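Local coordinates for protein L-hydantoinase (Arthrobacter aurescens, PDB 1GKR) that hydrolyses the ring of hydantoin derivatives at a two-zinc centre, preferring aryl over alkyl substrates, with an enantioselectivity that depends on the substrate, at residues A[70-81]-A[404-412]. Numbering follows the deposited sequence.
Sequences NRYGRFELDSES and QFRSLHKYS
Leu408 and Asp78 join loop 404-412 to segment 70-81 in the TIM barrel of this amidohydrolase. Segment 70-81 leads into helix 75-85, the first helix after strand 51-62, whose His60 and His62 bind zinc. Arg74 is the N-cap residue of that helix. Asp78 lies four residues later, and its carboxylate links the helix start, the 404-412 loop and His313. Atom OD1 accepts Leu408 N at 3.2 Å (N-H...O 164°) and also Arg74 N. The two donors come from opposite faces of the carboxylate plane. Atom OD2 bonds His313 NE2 and accepts a hydrogen bond from a water, which also donates to Tyr72 O and accepts from His409 N. The carboxylate therefore has partners at both oxygens, which probably fixes its rotation.

Leu408 has CG anti to its backbone N (chi1 179°), and chi2 turns CD1 to Leu77 CD1 (4.0 Å) and CD2 to the 72-73 backbone, 3.7 Å from Gly73 N. Next to it, the His409 imidazole uses its ring edge: NE2 donates to Arg71 O at 2.7 Å. The oxygen lies near the ring plane, but the nitrogen sits above the carbonyl plane.

Farther along the helix, Glu80 and Arg406 form a salt bridge. The arginine chain bends at chi2 and chi3 (-71° and -63°) and curls back to the glutamate. The carboxylate and guanidinium planes are 36° apart. Lys118 pairs with Glu80 OE2, while Glu339 bonds both Ser81 OG and Arg406 N. Glu80 OE1 lies 2.6 Å from Arg406 NH2 in a weak, bent hydrogen bond, and a water links the same oxygen to Arg406 O.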
loop_
_atom_site.group_PDB
_atom_site.type_symbol
_atom_site.label_atom_id
_atom_site.label_comp_id
_atom_site.label_asym_id
_atom_site.label_seq_id
_atom_site.Cartn_x
_atom_site.Cartn_y
_atom_site.Cartn_z
ATOM N N ASN A 70 42.152 -11.583 -25.029
ATOM C CA ASN A 70 43.324 -11.879 -24.217
ATOM C C ASN A 70 43.372 -11.121 -22.906
ATOM O O ASN A 70 44.295 -11.296 -22.117
ATOM C CB ASN A 70 44.601 -11.618 -25.007
ATOM C CG ASN A 70 44.783 -12.604 -26.129
ATOM O OD1 ASN A 70 44.794 -13.823 -25.902
ATOM N ND2 ASN A 70 44.915 -12.094 -27.354
ATOM N N ARG A 71 42.363 -10.304 -22.654
ATOM C CA ARG A 71 42.344 -9.521 -21.438
ATOM C C ARG A 71 41.220 -9.886 -20.452
ATOM O O ARG A 71 41.411 -9.811 -19.231
ATOM C CB ARG A 71 42.258 -8.045 -21.825
ATOM C CG ARG A 71 42.421 -7.048 -20.683
ATOM C CD ARG A 71 42.877 -5.673 -21.210
ATOM N NE ARG A 71 43.998 -5.809 -22.145
ATOM C CZ ARG A 71 43.874 -5.867 -23.471
ATOM N NH1 ARG A 71 42.676 -5.790 -24.048
ATOM N NH2 ARG A 71 44.950 -6.035 -24.228
ATOM N N TYR A 72 40.064 -10.292 -20.978
ATOM C CA TYR A 72 38.911 -10.621 -20.141
ATOM C C TYR A 72 38.484 -12.087 -20.122
ATOM O O TYR A 72 38.363 -12.676 -19.054
ATOM C CB TYR A 72 37.737 -9.748 -20.565
ATOM C CG TYR A 72 38.038 -8.285 -20.418
ATOM C CD1 TYR A 72 37.983 -7.675 -19.173
ATOM C CD2 TYR A 72 38.443 -7.521 -21.509
ATOM C CE1 TYR A 72 38.325 -6.335 -19.009
ATOM C CE2 TYR A 72 38.787 -6.180 -21.359
ATOM C CZ TYR A 72 38.726 -5.593 -20.102
ATOM O OH TYR A 72 39.056 -4.264 -19.922
ATOM N N GLY A 73 38.245 -12.668 -21.295
ATOM C CA GLY A 73 37.843 -14.065 -21.369
ATOM C C GLY A 73 37.808 -14.616 -22.786
ATOM O O GLY A 73 37.600 -13.870 -23.753
ATOM N N ARG A 74 38.013 -15.925 -22.912
ATOM C CA ARG A 74 37.998 -16.599 -24.214
ATOM C C ARG A 74 36.850 -17.616 -24.239
ATOM O O ARG A 74 36.652 -18.355 -23.271
ATOM C CB ARG A 74 39.310 -17.364 -24.447
ATOM C CG ARG A 74 40.593 -16.626 -24.075
ATOM C CD ARG A 74 41.055 -15.699 -25.190
ATOM N NE ARG A 74 41.363 -16.443 -26.405
ATOM C CZ ARG A 74 42.351 -17.321 -26.504
ATOM N NH1 ARG A 74 43.130 -17.556 -25.456
ATOM N NH2 ARG A 74 42.545 -17.968 -27.643
ATOM N N PHE A 75 36.105 -17.675 -25.338
ATOM C CA PHE A 75 35.017 -18.633 -25.421
ATOM C C PHE A 75 35.454 -20.064 -25.106
ATOM O O PHE A 75 34.786 -20.744 -24.327
ATOM C CB PHE A 75 34.359 -18.609 -26.803
ATOM C CG PHE A 75 33.573 -17.358 -27.087
ATOM C CD1 PHE A 75 32.784 -16.770 -26.101
ATOM C CD2 PHE A 75 33.589 -16.786 -28.354
ATOM C CE1 PHE A 75 32.023 -15.633 -26.379
ATOM C CE2 PHE A 75 32.833 -15.650 -28.642
ATOM C CZ PHE A 75 32.050 -15.072 -27.658
ATOM N N GLU A 76 36.565 -20.525 -25.691
ATOM C CA GLU A 76 37.026 -21.899 -25.457
ATOM C C GLU A 76 37.566 -22.153 -24.072
ATOM O O GLU A 76 37.722 -23.308 -23.682
ATOM C CB GLU A 76 38.114 -22.344 -26.439
ATOM C CG GLU A 76 38.329 -21.475 -27.637
ATOM C CD GLU A 76 39.060 -20.209 -27.291
ATOM O OE1 GLU A 76 40.082 -20.305 -26.577
ATOM O OE2 GLU A 76 38.609 -19.126 -27.739
ATOM N N LEU A 77 37.884 -21.106 -23.325
ATOM C CA LEU A 77 38.389 -21.341 -21.979
ATOM C C LEU A 77 37.286 -21.266 -20.943
ATOM O O LEU A 77 37.015 -22.247 -20.250
ATOM C CB LEU A 77 39.495 -20.351 -21.635
ATOM C CG LEU A 77 40.690 -20.472 -22.574
ATOM C CD1 LEU A 77 41.815 -19.588 -22.083
ATOM C CD2 LEU A 77 41.125 -21.924 -22.641
ATOM N N ASP A 78 36.638 -20.110 -20.853
ATOM C CA ASP A 78 35.561 -19.907 -19.892
ATOM C C ASP A 78 34.377 -20.852 -20.086
ATOM O O ASP A 78 33.737 -21.247 -19.110
ATOM C CB ASP A 78 35.088 -18.457 -19.948
ATOM C CG ASP A 78 36.184 -17.486 -19.593
ATOM O OD1 ASP A 78 37.263 -17.570 -20.218
ATOM O OD2 ASP A 78 35.974 -16.642 -18.699
ATOM N N SER A 79 34.074 -21.225 -21.326
ATOM C CA SER A 79 32.959 -22.131 -21.514
ATOM C C SER A 79 33.296 -23.495 -20.883
ATOM O O SER A 79 32.414 -24.314 -20.633
ATOM C CB SER A 79 32.592 -22.264 -23.002
ATOM O OG SER A 79 33.457 -23.132 -23.697
ATOM N N GLU A 80 34.567 -23.750 -20.608
ATOM C CA GLU A 80 34.904 -25.015 -19.965
ATOM C C GLU A 80 34.533 -24.892 -18.493
ATOM O O GLU A 80 34.170 -25.878 -17.855
ATOM C CB GLU A 80 36.394 -25.345 -20.098
ATOM C CG GLU A 80 36.817 -25.707 -21.507
ATOM C CD GLU A 80 38.042 -26.601 -21.527
ATOM O OE1 GLU A 80 38.755 -26.642 -20.503
ATOM O OE2 GLU A 80 38.297 -27.252 -22.567
ATOM N N SER A 81 34.635 -23.680 -17.953
ATOM C CA SER A 81 34.266 -23.452 -16.563
ATOM C C SER A 81 32.771 -23.708 -16.430
ATOM O O SER A 81 32.322 -24.287 -15.438
ATOM C CB SER A 81 34.559 -22.015 -16.133
ATOM O OG SER A 81 35.916 -21.846 -15.785
ATOM N N GLN A 404 42.633 -23.541 -10.279
ATOM C CA GLN A 404 42.251 -24.696 -11.081
ATOM C C GLN A 404 41.184 -24.332 -12.111
ATOM O O GLN A 404 40.799 -25.164 -12.930
ATOM C CB GLN A 404 41.724 -25.818 -10.184
ATOM C CG GLN A 404 42.763 -26.400 -9.245
ATOM C CD GLN A 404 44.055 -26.743 -9.969
ATOM O OE1 GLN A 404 44.060 -27.540 -10.913
ATOM N NE2 GLN A 404 45.163 -26.132 -9.538
ATOM N N PHE A 405 40.704 -23.092 -12.054
ATOM C CA PHE A 405 39.688 -22.615 -12.982
ATOM C C PHE A 405 40.101 -22.846 -14.418
ATOM O O PHE A 405 41.262 -22.673 -14.778
ATOM C CB PHE A 405 39.434 -21.122 -12.783
ATOM C CG PHE A 405 38.519 -20.804 -11.634
ATOM C CD1 PHE A 405 38.124 -21.794 -10.737
ATOM C CD2 PHE A 405 38.063 -19.499 -11.439
ATOM C CE1 PHE A 405 37.293 -21.489 -9.662
ATOM C CE2 PHE A 405 37.232 -19.185 -10.365
ATOM C CZ PHE A 405 36.845 -20.180 -9.475
ATOM N N ARG A 406 39.138 -23.218 -15.244
ATOM C CA ARG A 406 39.403 -23.473 -16.649
ATOM C C ARG A 406 39.341 -22.186 -17.474
ATOM O O ARG A 406 39.774 -22.153 -18.621
ATOM C CB ARG A 406 38.379 -24.473 -17.164
ATOM C CG ARG A 406 38.193 -25.650 -16.221
ATOM C CD ARG A 406 39.410 -26.522 -16.249
ATOM N NE ARG A 406 39.597 -27.076 -17.588
ATOM C CZ ARG A 406 40.780 -27.266 -18.171
ATOM N NH1 ARG A 406 41.905 -26.943 -17.537
ATOM N NH2 ARG A 406 40.838 -27.790 -19.391
ATOM N N SER A 407 38.809 -21.124 -16.880
ATOM C CA SER A 407 38.664 -19.844 -17.569
ATOM C C SER A 407 39.984 -19.112 -17.767
ATOM O O SER A 407 41.019 -19.518 -17.238
ATOM C CB SER A 407 37.712 -18.943 -16.787
ATOM O OG SER A 407 38.212 -18.709 -15.486
ATOM N N LEU A 408 39.938 -18.020 -18.527
ATOM C CA LEU A 408 41.135 -17.228 -18.778
ATOM C C LEU A 408 41.721 -16.732 -17.462
ATOM O O LEU A 408 42.911 -16.879 -17.226
ATOM C CB LEU A 408 40.825 -16.030 -19.673
ATOM C CG LEU A 408 42.074 -15.176 -19.914
ATOM C CD1 LEU A 408 43.058 -15.998 -20.729
ATOM C CD2 LEU A 408 41.728 -13.870 -20.626
ATOM N N HIS A 409 40.895 -16.141 -16.610
ATOM C CA HIS A 409 41.385 -15.666 -15.330
ATOM C C HIS A 409 41.275 -16.713 -14.234
ATOM O O HIS A 409 40.400 -17.577 -14.266
ATOM C CB HIS A 409 40.663 -14.388 -14.941
ATOM C CG HIS A 409 41.080 -13.216 -15.766
ATOM N ND1 HIS A 409 42.392 -12.799 -15.844
ATOM C CD2 HIS A 409 40.377 -12.413 -16.598
ATOM C CE1 HIS A 409 42.478 -11.789 -16.691
ATOM N NE2 HIS A 409 41.271 -11.536 -17.163
ATOM N N LYS A 410 42.168 -16.628 -13.258
ATOM C CA LYS A 410 42.207 -17.603 -12.184
ATOM C C LYS A 410 42.098 -17.066 -10.771
ATOM O O LYS A 410 42.971 -17.318 -9.952
ATOM C CB LYS A 410 43.499 -18.414 -12.285
ATOM C CG LYS A 410 43.436 -19.661 -13.151
ATOM C CD LYS A 410 43.608 -19.410 -14.633
ATOM C CE LYS A 410 43.654 -20.765 -15.348
ATOM N NZ LYS A 410 43.615 -20.669 -16.836
ATOM N N TYR A 411 41.046 -16.321 -10.473
ATOM C CA TYR A 411 40.855 -15.815 -9.116
ATOM C C TYR A 411 39.363 -15.767 -8.817
ATOM O O TYR A 411 38.545 -15.744 -9.731
ATOM C CB TYR A 411 41.493 -14.441 -8.955
ATOM C CG TYR A 411 40.941 -13.389 -9.869
ATOM C CD1 TYR A 411 39.805 -12.663 -9.520
ATOM C CD2 TYR A 411 41.561 -13.106 -11.083
ATOM C CE1 TYR A 411 39.302 -11.677 -10.353
ATOM C CE2 TYR A 411 41.062 -12.118 -11.930
ATOM C CZ TYR A 411 39.933 -11.410 -11.556
ATOM O OH TYR A 411 39.437 -10.439 -12.382
ATOM N N SER A 412 38.998 -15.758 -7.543
ATOM C CA SER A 412 37.589 -15.765 -7.203
ATOM C C SER A 412 37.344 -15.353 -5.773
ATOM O O SER A 412 38.148 -15.654 -4.895
ATOM C CB SER A 412 37.027 -17.169 -7.426
ATOM O OG SER A 412 35.817 -17.359 -6.715
HETATM O O HOH W 1 38.212 -15.139 -17.765
HETATM O O HOH W 2 40.545 -24.471 -20.452
HETATM O O HOH W 3 35.900 -19.280 -14.084
#